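Local atomic coordinates of Rbsd/fucu transport protein family protein (Streptococcus pneumoniae, PDB entry 4A34), a protein that binds L-fucose and, as a fucose mutarotase of the RbsD/FucU family, probably speeds the interconversion of the alpha and beta anomers of the sugar. Residues Cys38-Ile43 / Lys117-Val122; Pro83-Thr88 / Leu129-Ile134. All coordinates share one frame; numbering follows the deposited sequence.

Contact 1 (Cys38-Ile43 / Lys117-Val122); sequences CANKLI and KAYAIV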
loop_
_atom_site.group_PDB
_atom_site.type_symbol
_atom_site.label_atom_id
_atom_site.label_comp_id
_atom_site.label_asym_id
_atom_site.label_seq_id
_atom_site.Cartn_x
_atom_site.Cartn_y
_atom_site.Cartn_z
ATOM N N CYS I 38 -7.635 -2.470 20.523
ATOM C CA CYS I 38 -6.388 -2.580 21.307
ATOM C C CYS I 38 -5.181 -3.197 20.559
ATOM O O CYS I 38 -4.022 -2.997 20.953
ATOM C CB CYS I 38 -6.639 -3.372 22.598
ATOM S SG CYS I 38 -7.779 -2.578 23.772
ATOM N N ALA I 39 -5.456 -3.918 19.478
ATOM C CA ALA I 39 -4.472 -4.809 18.866
ATOM C C ALA I 39 -3.342 -4.127 18.087
ATOM O O ALA I 39 -3.593 -3.317 17.187
ATOM C CB ALA I 39 -5.181 -5.841 17.995
ATOM N N ASN I 40 -2.101 -4.460 18.442
ATOM C CA ASN I 40 -0.953 -4.136 17.590
ATOM C C ASN I 40 -1.094 -4.953 16.307
ATOM O O ASN I 40 -1.008 -4.418 15.204
ATOM C CB ASN I 40 0.390 -4.426 18.294
ATOM C CG ASN I 40 1.591 -4.408 17.333
ATOM O OD1 ASN I 40 1.865 -3.395 16.688
ATOM N ND2 ASN I 40 2.308 -5.533 17.237
ATOM N N LYS I 41 -1.343 -6.248 16.474
ATOM C CA LYS I 41 -1.544 -7.167 15.369
ATOM C C LYS I 41 -2.778 -8.011 15.686
ATOM O O LYS I 41 -2.820 -8.654 16.716
ATOM C CB LYS I 41 -0.294 -8.034 15.205
ATOM C CG LYS I 41 -0.319 -9.031 14.061
ATOM C CD LYS I 41 1.059 -9.690 13.875
ATOM C CE LYS I 41 1.049 -10.681 12.711
ATOM N NZ LYS I 41 0.878 -9.982 11.385
ATOM N N LEU I 42 -3.784 -7.978 14.812
ATOM C CA LEU I 42 -5.058 -8.664 15.035
ATOM C C LEU I 42 -5.201 -10.000 14.290
ATOM O O LEU I 42 -5.018 -10.075 13.066
ATOM C CB LEU I 42 -6.231 -7.750 14.664
ATOM C CG LEU I 42 -7.643 -8.313 14.851
ATOM C CD1 LEU I 42 -7.946 -8.554 16.321
ATOM C CD2 LEU I 42 -8.686 -7.393 14.263
ATOM N N ILE I 43 -5.543 -11.043 15.041
ATOM C CA ILE I 43 -5.929 -12.324 14.478
ATOM C C ILE I 43 -7.362 -12.595 14.909
ATOM O O ILE I 43 -7.667 -12.534 16.099
ATOM C CB ILE I 43 -5.019 -13.444 14.978
ATOM C CG1 ILE I 43 -3.577 -13.168 14.547
ATOM C CG2 ILE I 43 -5.484 -14.806 14.444
ATOM C CD1 ILE I 43 -2.567 -13.557 15.583
ATOM N N LYS I 117 0.373 -3.481 24.248
ATOM C CA LYS I 117 1.810 -3.729 24.128
ATOM C C LYS I 117 2.112 -5.178 23.769
ATOM O O LYS I 117 3.271 -5.543 23.585
ATOM C CB LYS I 117 2.533 -3.359 25.430
ATOM C CG LYS I 117 3.161 -1.958 25.431
ATOM C CD LYS I 117 2.466 -0.984 26.378
ATOM C CE LYS I 117 3.060 -1.035 27.786
ATOM N NZ LYS I 117 2.304 -0.153 28.737
ATOM N N ALA I 118 1.074 -6.005 23.688
ATOM C CA ALA I 118 1.248 -7.405 23.326
ATOM C C ALA I 118 1.511 -7.504 21.835
ATOM O O ALA I 118 1.121 -6.611 21.070
ATOM C CB ALA I 118 0.037 -8.223 23.717
ATOM N N TYR I 119 2.175 -8.585 21.429
ATOM C CA TYR I 119 2.507 -8.783 20.030
ATOM C C TYR I 119 1.251 -8.983 19.203
ATOM O O TYR I 119 1.156 -8.476 18.094
ATOM C CB TYR I 119 3.467 -9.955 19.839
ATOM C CG TYR I 119 3.963 -10.102 18.423
ATOM C CD1 TYR I 119 4.794 -9.142 17.846
ATOM C CD2 TYR I 119 3.598 -11.194 17.649
ATOM C CE1 TYR I 119 5.260 -9.280 16.538
ATOM C CE2 TYR I 119 4.062 -11.341 16.347
ATOM C CZ TYR I 119 4.888 -10.380 15.798
ATOM O OH TYR I 119 5.338 -10.529 14.500
ATOM N N ALA I 120 0.287 -9.714 19.748
ATOM C CA ALA I 120 -0.961 -9.943 19.046
ATOM C C ALA I 120 -2.120 -10.235 19.986
ATOM O O ALA I 120 -1.950 -10.800 21.086
ATOM C CB ALA I 120 -0.811 -11.070 18.041
ATOM N N ILE I 121 -3.302 -9.834 19.537
ATOM C CA ILE I 121 -4.529 -10.239 20.181
ATOM C C ILE I 121 -5.287 -11.118 19.201
ATOM O O ILE I 121 -5.433 -10.770 18.019
ATOM C CB ILE I 121 -5.390 -9.024 20.589
ATOM C CG1 ILE I 121 -4.593 -8.083 21.515
ATOM C CG2 ILE I 121 -6.718 -9.496 21.203
ATOM C CD1 ILE I 121 -5.363 -6.885 22.036
ATOM N N VAL I 122 -5.736 -12.270 19.687
ATOM C CA VAL I 122 -6.685 -13.095 18.943
ATOM C C VAL I 122 -8.098 -12.949 19.517
ATOM O O VAL I 122 -8.333 -13.216 20.690
ATOM C CB VAL I 122 -6.238 -14.592 18.842
ATOM C CG1 VAL I 122 -5.548 -15.044 20.089
ATOM C CG2 VAL I 122 -7.406 -15.499 18.514
HETATM O O HOH W 1 -1.381 -6.126 20.481
#
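Ala118 O meets Asn40 through a water: Asn40 N donates to it and the water donates on to Ala118 O, while Asn40 CB rests on the same carbonyl oxygen. At Tyr119 the link becomes direct, Asn40 ND2 giving a hydrogen bond of 3.3 Å to Tyr119 O, with the donor tilted 29° from the carbonyl plane. A chi1 of 167° sets Asn40 CG anti to its backbone N, and the amide nitrogen beyond it meets Tyr119 O. The Tyr119 ring lies obliquely beside Lys41 CD, and its hydroxyl is hydrogen-bonded to Glu19 of helix 11-19. Ala120 CA makes a CH...O contact with Lys41 O, and its CB meets Ile43 CD1 at 3.9 Å. Ile121 uses both polar backbone atoms, its N donating to Lys41 O (3.1 Å) and its O accepting from Ile43 N at 3.0 Å in a nearly straight bond. Its CD1 reaches Cys38 CB at 3.8 Å, and its CB faces Ala39 CB. Val122 closes the run, its CA 3.1 Å from Ile43 O. Two neighbouring parallel strands, 42-45, outermost within this chain, and 120-124 inside it, thus join in the mixed sheet of an RbsD/FucU subunit.

Contact 2 (Pro83-Thr88 / Leu129-Ile134); sequences PKIWGT and LYANII. With FUL (beta-L-fucopyranose), chain B.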
loop_
_atom_site.group_PDB
_atom_site.type_symbol
_atom_site.label_atom_id
_atom_site.label_comp_id
_atom_site.label_asym_id
_atom_site.label_seq_id
_atom_site.Cartn_x
_atom_site.Cartn_y
_atom_site.Cartn_z
ATOM N N PRO I 83 -15.760 -15.943 37.196
ATOM C CA PRO I 83 -16.218 -16.845 36.141
ATOM C C PRO I 83 -15.762 -18.282 36.394
ATOM O O PRO I 83 -14.678 -18.499 36.952
ATOM C CB PRO I 83 -15.579 -16.265 34.874
ATOM C CG PRO I 83 -14.369 -15.538 35.350
ATOM C CD PRO I 83 -14.637 -15.089 36.760
ATOM N N LYS I 84 -16.600 -19.245 36.009
ATOM C CA LYS I 84 -16.296 -20.664 36.195
ATOM C C LYS I 84 -15.114 -21.087 35.318
ATOM O O LYS I 84 -14.310 -21.955 35.700
ATOM C CB LYS I 84 -17.529 -21.517 35.890
ATOM N N ILE I 85 -15.009 -20.447 34.153
ATOM C CA ILE I 85 -13.948 -20.727 33.187
ATOM C C ILE I 85 -12.515 -20.633 33.765
ATOM O O ILE I 85 -11.590 -21.248 33.227
ATOM C CB ILE I 85 -14.119 -19.864 31.886
ATOM C CG1 ILE I 85 -13.393 -20.514 30.696
ATOM C CG2 ILE I 85 -13.706 -18.388 32.114
ATOM C CD1 ILE I 85 -13.968 -20.167 29.325
ATOM N N TRP I 86 -12.336 -19.885 34.858
ATOM C CA TRP I 86 -11.017 -19.758 35.488
ATOM C C TRP I 86 -10.521 -21.091 36.030
ATOM O O TRP I 86 -9.336 -21.394 35.938
ATOM C CB TRP I 86 -11.013 -18.682 36.584
ATOM C CG TRP I 86 -10.998 -17.250 36.066
ATOM C CD1 TRP I 86 -11.077 -16.845 34.762
ATOM C CD2 TRP I 86 -10.942 -16.049 36.853
ATOM N NE1 TRP I 86 -11.052 -15.474 34.687
ATOM C CE2 TRP I 86 -10.971 -14.957 35.953
ATOM C CE3 TRP I 86 -10.861 -15.788 38.231
ATOM C CZ2 TRP I 86 -10.927 -13.624 36.383
ATOM C CZ3 TRP I 86 -10.810 -14.459 38.658
ATOM C CH2 TRP I 86 -10.843 -13.394 37.731
ATOM N N GLY I 87 -11.433 -21.889 36.580
ATOM C CA GLY I 87 -11.118 -23.265 36.980
ATOM C C GLY I 87 -10.651 -24.083 35.788
ATOM O O GLY I 87 -9.591 -24.721 35.828
ATOM N N THR I 88 -11.450 -24.039 34.724
ATOM C CA THR I 88 -11.129 -24.671 33.445
ATOM C C THR I 88 -9.725 -24.290 32.960
ATOM O O THR I 88 -8.948 -25.161 32.544
ATOM C CB THR I 88 -12.162 -24.281 32.370
ATOM O OG1 THR I 88 -13.464 -24.183 32.965
ATOM C CG2 THR I 88 -12.184 -25.303 31.257
ATOM N N LEU I 129 -17.719 -14.457 30.430
ATOM C CA LEU I 129 -17.196 -13.153 30.855
ATOM C C LEU I 129 -15.843 -13.251 31.553
ATOM O O LEU I 129 -15.530 -14.261 32.180
ATOM C CB LEU I 129 -18.184 -12.421 31.770
ATOM C CG LEU I 129 -19.586 -12.029 31.295
ATOM C CD1 LEU I 129 -19.590 -11.579 29.836
ATOM C CD2 LEU I 129 -20.582 -13.171 31.526
ATOM N N TYR I 130 -15.055 -12.181 31.437
ATOM C CA TYR I 130 -13.759 -12.057 32.102
ATOM C C TYR I 130 -12.883 -13.274 31.806
ATOM O O TYR I 130 -12.290 -13.876 32.709
ATOM C CB TYR I 130 -13.953 -11.838 33.609
ATOM C CG TYR I 130 -14.642 -10.533 33.959
ATOM C CD1 TYR I 130 -13.909 -9.350 34.084
ATOM C CD2 TYR I 130 -16.025 -10.475 34.165
ATOM C CE1 TYR I 130 -14.524 -8.150 34.401
ATOM C CE2 TYR I 130 -16.656 -9.271 34.485
ATOM C CZ TYR I 130 -15.889 -8.110 34.605
ATOM O OH TYR I 130 -16.481 -6.901 34.927
ATOM N N ALA I 131 -12.810 -13.612 30.516
ATOM C CA ALA I 131 -12.261 -14.892 30.052
ATOM C C ALA I 131 -10.963 -14.698 29.289
ATOM O O ALA I 131 -10.423 -15.639 28.700
ATOM C CB ALA I 131 -13.287 -15.616 29.175
ATOM N N ASN I 132 -10.477 -13.465 29.315
ATOM C CA ASN I 132 -9.309 -13.060 28.575
ATOM C C ASN I 132 -8.044 -13.552 29.263
ATOM O O ASN I 132 -7.985 -13.583 30.483
ATOM C CB ASN I 132 -9.308 -11.537 28.476
ATOM C CG ASN I 132 -10.579 -10.997 27.850
ATOM O OD1 ASN I 132 -10.752 -11.059 26.637
ATOM N ND2 ASN I 132 -11.473 -10.457 28.674
ATOM N N ILE I 133 -7.038 -13.943 28.487
ATOM C CA ILE I 133 -5.776 -14.414 29.056
ATOM C C ILE I 133 -4.635 -13.709 28.348
ATOM O O ILE I 133 -4.759 -13.393 27.173
ATOM C CB ILE I 133 -5.581 -15.953 28.880
ATOM C CG1 ILE I 133 -6.835 -16.737 29.270
ATOM C CG2 ILE I 133 -4.395 -16.455 29.692
ATOM C CD1 ILE I 133 -6.703 -18.236 29.059
ATOM N N ILE I 134 -3.536 -13.449 29.052
ATOM C CA ILE I 134 -2.294 -13.027 28.391
ATOM C C ILE I 134 -1.208 -14.035 28.692
ATOM O O ILE I 134 -0.963 -14.364 29.853
ATOM C CB ILE I 134 -1.797 -11.627 28.806
ATOM C CG1 ILE I 134 -2.908 -10.587 28.668
ATOM C CG2 ILE I 134 -0.584 -11.234 27.964
ATOM C CD1 ILE I 134 -2.546 -9.242 29.203
HETATM C C1 FUL B . -14.580 -6.656 29.025
HETATM C C2 FUL B . -14.729 -8.078 28.469
HETATM O O2 FUL B . -13.547 -8.537 27.853
HETATM C C3 FUL B . -15.059 -8.997 29.642
HETATM O O3 FUL B . -15.282 -10.312 29.209
HETATM C C4 FUL B . -16.292 -8.492 30.371
HETATM O O4 FUL B . -17.369 -8.512 29.472
HETATM C C5 FUL B . -16.043 -7.057 30.818
HETATM C C6 FUL B . -17.208 -6.525 31.643
HETATM O O5 FUL B . -15.794 -6.273 29.656
HETATM O O1 FUL B . -14.257 -5.726 28.023
#
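The fucose pocket is backed here by the first turn of helix 85-93 and the residues before it, with Trp86 and Pro83 against the loop that leads into strand 133-136 and carries Leu129, Tyr130 and Asn132 of the sugar site. Trp86 NE1 donates to Tyr130 O at 2.8 Å. The indole nitrogen stands nearly in line with the carbonyl bond (C=O...N angle 175°), but the oxygen lies 24° out of the ring plane, and the bend at the hydrogen is marked (143°). Pro83 CG sits over one face of the same indole, toward its rim, and touches Tyr130 CB at 4.1 Å; Pro83 CB packs against Leu129 O at 3.4 Å. Further along, Ile85 CG2 meets Ala131 CB, an apolar contact at 4.1 Å.

On its other side the loop grips beta-L-fucopyranose. Tyr130 N donates to sugar O3 and Asn132 ND2 to sugar O2, each at 2.9 Å, while Leu129 CD1 comes near O4. The phenol ring of Tyr130 lies against the sugar with C4 above its centre, and Tyr130 CZ is 3.6 Å from the methyl carbon C6. Two further hydrogen bonds hold these groups: Tyr130 OH is hydrogen-bonded to Asp80, and Asn132 OD1 takes the backbone N of Asp30, which fixes the sense of the amide and turns its nitrogen to the sugar. Asp30 and Tyr112 of the same chain, with His22 of a neighbouring subunit, also bond the ligand. One residue, Tyr130, therefore serves both sides, its N toward the sugar and its O toward Trp86, in the intersubunit fucose site of an RbsD/FucU mutarotase.

Overall arrangement
Both contacts reach the single mixed sheet of the chain, with centres 19 Å apart and nearest atoms about 5 Å apart, so they do not touch. Contact 1 joins strand 42-45, outermost within this chain, to strand 120-124; contact 2 sets segment 83-88, at the head of helix 85-93, against the loop that enters strand 133-136. Strand 25-29 lies between 120-124 and 133-136 in the sheet, although these two follow each other in the chain. The segments alternate in sequence: 38-43, 83-88, 117-122, 129-134. Contact 1 thus lies at one margin of the chain's own sheet, while contact 2 shapes a fucose pocket to which a neighbouring subunit contributes His22.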